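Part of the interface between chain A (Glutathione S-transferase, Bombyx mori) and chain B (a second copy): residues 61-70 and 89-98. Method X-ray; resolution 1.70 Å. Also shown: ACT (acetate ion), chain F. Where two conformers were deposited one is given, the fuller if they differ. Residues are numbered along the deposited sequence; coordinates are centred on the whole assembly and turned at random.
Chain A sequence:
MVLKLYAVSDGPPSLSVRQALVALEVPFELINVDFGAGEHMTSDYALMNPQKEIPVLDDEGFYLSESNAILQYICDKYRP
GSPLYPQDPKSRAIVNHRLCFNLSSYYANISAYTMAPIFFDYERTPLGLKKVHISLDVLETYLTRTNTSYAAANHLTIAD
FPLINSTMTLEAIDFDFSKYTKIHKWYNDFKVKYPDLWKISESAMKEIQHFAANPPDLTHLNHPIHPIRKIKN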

# COMPACT_ATOMS: atom_id res chain seq x y z
N GLY A 61 0.12 -16.87 -16.51
CA GLY A 61 -1.26 -17.05 -16.13
C GLY A 61 -1.62 -16.53 -14.75
O GLY A 61 -2.81 -16.44 -14.43
N PHE A 62 -0.63 -16.20 -13.93
CA PHE A 62 -0.86 -15.55 -12.65
C PHE A 62 -0.96 -14.05 -12.90
O PHE A 62 0.02 -13.42 -13.29
CB PHE A 62 0.27 -15.87 -11.69
CG PHE A 62 0.17 -15.17 -10.36
CD1 PHE A 62 -0.98 -15.26 -9.60
CD2 PHE A 62 1.25 -14.45 -9.85
CE1 PHE A 62 -1.08 -14.62 -8.37
CE2 PHE A 62 1.16 -13.82 -8.62
CZ PHE A 62 -0.01 -13.91 -7.88
N TYR A 63 -2.15 -13.48 -12.71
CA TYR A 63 -2.41 -12.06 -12.93
C TYR A 63 -2.29 -11.30 -11.62
O TYR A 63 -3.06 -11.55 -10.68
CB TYR A 63 -3.81 -11.83 -13.51
CG TYR A 63 -4.05 -12.57 -14.81
CD1 TYR A 63 -3.06 -12.65 -15.78
CD2 TYR A 63 -5.27 -13.19 -15.05
CE1 TYR A 63 -3.28 -13.32 -16.97
CE2 TYR A 63 -5.49 -13.86 -16.23
CZ TYR A 63 -4.50 -13.93 -17.18
OH TYR A 63 -4.71 -14.60 -18.37
N LEU A 64 -1.38 -10.33 -11.56
CA LEU A 64 -1.14 -9.58 -10.33
C LEU A 64 -1.13 -8.09 -10.66
O LEU A 64 -0.29 -7.63 -11.43
CB LEU A 64 0.19 -10.02 -9.70
CG LEU A 64 0.59 -9.28 -8.43
CD1 LEU A 64 -0.36 -9.67 -7.30
CD2 LEU A 64 2.03 -9.60 -8.05
N SER A 65 -2.08 -7.34 -10.08
CA SER A 65 -2.05 -5.89 -10.18
C SER A 65 -1.51 -5.30 -8.87
O SER A 65 -1.07 -6.04 -7.98
CB SER A 65 -3.44 -5.33 -10.50
OG SER A 65 -4.34 -5.51 -9.42
N GLU A 66 -1.60 -3.96 -8.74
CA GLU A 66 -0.99 -3.14 -7.69
C GLU A 66 0.53 -3.16 -7.78
O GLU A 66 1.17 -4.15 -7.42
CB GLU A 66 -1.44 -3.59 -6.29
CG GLU A 66 -2.93 -3.36 -6.03
CD GLU A 66 -3.28 -1.92 -5.70
OE1 GLU A 66 -2.36 -1.08 -5.50
OE2 GLU A 66 -4.49 -1.61 -5.63
N SER A 67 1.10 -2.03 -8.23
CA SER A 67 2.53 -1.99 -8.54
C SER A 67 3.40 -2.32 -7.32
O SER A 67 4.44 -2.98 -7.47
CB SER A 67 2.91 -0.63 -9.13
OG SER A 67 2.68 0.45 -8.24
N ASN A 68 2.98 -1.92 -6.11
CA ASN A 68 3.78 -2.27 -4.93
C ASN A 68 3.83 -3.79 -4.74
O ASN A 68 4.89 -4.35 -4.44
CB ASN A 68 3.23 -1.61 -3.67
CG ASN A 68 3.54 -0.14 -3.58
OD1 ASN A 68 4.20 0.44 -4.45
ND2 ASN A 68 3.03 0.50 -2.54
N ALA A 69 2.68 -4.46 -4.89
CA ALA A 69 2.65 -5.91 -4.76
C ALA A 69 3.44 -6.59 -5.88
O ALA A 69 4.10 -7.61 -5.65
CB ALA A 69 1.20 -6.40 -4.77
N ILE A 70 3.40 -6.02 -7.09
CA ILE A 70 4.19 -6.56 -8.19
C ILE A 70 5.68 -6.46 -7.87
O ILE A 70 6.44 -7.41 -8.07
CB ILE A 70 3.86 -5.84 -9.51
CG1 ILE A 70 2.41 -6.12 -9.93
CG2 ILE A 70 4.86 -6.31 -10.60
CD1 ILE A 70 1.91 -5.20 -11.06
N PRO B 89 6.03 -17.36 -2.56
CA PRO B 89 5.94 -16.05 -3.24
C PRO B 89 4.59 -15.76 -3.86
O PRO B 89 4.08 -14.64 -3.71
CB PRO B 89 7.06 -16.14 -4.29
CG PRO B 89 8.08 -17.04 -3.63
CD PRO B 89 7.25 -18.10 -2.95
N LYS B 90 3.99 -16.72 -4.58
CA LYS B 90 2.68 -16.47 -5.19
C LYS B 90 1.60 -16.27 -4.13
O LYS B 90 0.80 -15.33 -4.22
CB LYS B 90 2.30 -17.63 -6.11
CG LYS B 90 0.98 -17.41 -6.83
CD LYS B 90 0.72 -18.53 -7.84
CE LYS B 90 -0.73 -18.51 -8.30
NZ LYS B 90 -0.95 -19.60 -9.30
N SER B 91 1.55 -17.14 -3.12
CA SER B 91 0.55 -16.98 -2.07
C SER B 91 0.76 -15.67 -1.31
O SER B 91 -0.20 -15.00 -0.94
CB SER B 91 0.60 -18.17 -1.11
OG SER B 91 0.63 -19.40 -1.83
N ARG B 92 2.02 -15.31 -1.10
CA ARG B 92 2.32 -14.05 -0.42
C ARG B 92 1.90 -12.85 -1.27
O ARG B 92 1.41 -11.84 -0.74
CB ARG B 92 3.81 -13.97 -0.08
CG ARG B 92 4.24 -12.64 0.52
CD ARG B 92 5.51 -12.79 1.34
NE ARG B 92 5.29 -13.57 2.55
CZ ARG B 92 5.90 -13.35 3.71
NH1 ARG B 92 5.63 -14.10 4.76
NH2 ARG B 92 6.79 -12.37 3.82
N ALA B 93 2.08 -12.95 -2.59
CA ALA B 93 1.67 -11.87 -3.49
C ALA B 93 0.17 -11.61 -3.43
O ALA B 93 -0.27 -10.46 -3.53
CB ALA B 93 2.10 -12.18 -4.91
N ILE B 94 -0.64 -12.68 -3.31
CA ILE B 94 -2.08 -12.48 -3.20
C ILE B 94 -2.41 -11.69 -1.93
O ILE B 94 -3.23 -10.76 -1.96
CB ILE B 94 -2.84 -13.82 -3.25
CG1 ILE B 94 -2.52 -14.58 -4.56
CG2 ILE B 94 -4.36 -13.58 -3.16
CD1 ILE B 94 -2.97 -16.04 -4.54
N VAL B 95 -1.76 -12.04 -0.82
CA VAL B 95 -1.93 -11.27 0.42
C VAL B 95 -1.50 -9.82 0.21
O VAL B 95 -2.24 -8.89 0.55
CB VAL B 95 -1.17 -11.91 1.59
CG1 VAL B 95 -1.23 -10.99 2.83
CG2 VAL B 95 -1.76 -13.29 1.90
N ASN B 96 -0.29 -9.62 -0.33
CA ASN B 96 0.20 -8.26 -0.55
C ASN B 96 -0.73 -7.48 -1.45
O ASN B 96 -0.99 -6.29 -1.20
CB ASN B 96 1.60 -8.28 -1.16
CG ASN B 96 2.67 -8.71 -0.16
OD1 ASN B 96 2.47 -8.71 1.06
ND2 ASN B 96 3.83 -9.09 -0.69
N HIS B 97 -1.26 -8.13 -2.49
CA HIS B 97 -2.19 -7.43 -3.37
C HIS B 97 -3.43 -6.98 -2.61
O HIS B 97 -3.87 -5.83 -2.74
CB HIS B 97 -2.63 -8.33 -4.52
CG HIS B 97 -3.74 -7.69 -5.29
ND1 HIS B 97 -5.06 -7.80 -4.94
CD2 HIS B 97 -3.70 -6.79 -6.31
CE1 HIS B 97 -5.80 -7.05 -5.73
NE2 HIS B 97 -5.00 -6.43 -6.58
N ARG B 98 -4.03 -7.89 -1.84
CA ARG B 98 -5.25 -7.55 -1.13
C ARG B 98 -5.02 -6.42 -0.12
O ARG B 98 -5.90 -5.58 0.08
CB ARG B 98 -5.84 -8.80 -0.46
CG ARG B 98 -6.26 -9.94 -1.41
CD ARG B 98 -7.37 -9.55 -2.39
NE ARG B 98 -7.82 -10.74 -3.11
CZ ARG B 98 -7.27 -11.20 -4.23
NH1 ARG B 98 -6.27 -10.55 -4.80
NH2 ARG B 98 -7.74 -12.31 -4.78
C ACT F . -0.62 1.17 -8.82
O ACT F . -0.45 0.05 -9.35
OXT ACT F . 0.20 1.50 -7.94
CH3 ACT F . -1.77 2.06 -9.23
O HOH W 1 3.85 -9.53 -3.53

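This is a mainly apolar contact in which a short strand and the start of a helix in chain A pack along one helix of chain B, with one water bridging Ala A69 O and Asn B96 ND2. Together the two stretches bury 417 Å². The strand and the chain B helix run in roughly the same direction, 32° apart, so Phe A62 packs beside Lys B90, Ala B93 and Ile B94, and Leu A64 beside Ala B93 and His B97, one turn on.

Phe A62 opens the contact. Its CB points toward chain B, and the t rotamer (chi1 176°) carries the ring under the extended, all-t side chain of Lys B90. There Lys B90 CG sits over one ring face, 3.8 Å from the ring centroid, in a CH-pi contact; the flat apolar face suits these CH groups. The lysine thus contributes its methylenes to the packing, while its charged NZ lies beyond the ring. At the ring edge, Phe A62 CZ lies 4.0 Å from Ala B93 CB and Phe A62 CE1 lies 4.1 Å from Ile B94 CG1.

Alanine suits position B93 because its short side chain lets neighbours come close to the helix: Leu A64 CD2 is 4.1 Å from Ala B93 CB. The other leucine methyl, Leu A64 CD1, rests 3.8 Å from His B97 CB, so the branched end reaches both residues.

His B97 and Phe A62 have the largest areas covered by the other stretch, 84 and 83 Å². The CA-to-CB bond of His B97 points sideways, but with chi1 t (171°) the imidazole comes close to chain A, where Glu A66 CG approaches His B97 CD2 at 3.5 Å and Ser A65 OG lies 3.1 Å from His B97 NE2, near the ring plane.

Farther along, the two helices come close, with the CA atoms of Ala A69 and His B97 only 5.3 Å apart. The small methyl of Ala A69 fits this narrow gap, its CB 3.8 Å from His B97 N and 4.1 Å from Asn B96 CB. Beside it, the water donates to Ala A69 O and accepts from Asn B96 ND2, both at 2.9 Å, the asparagine amide supplying the donor.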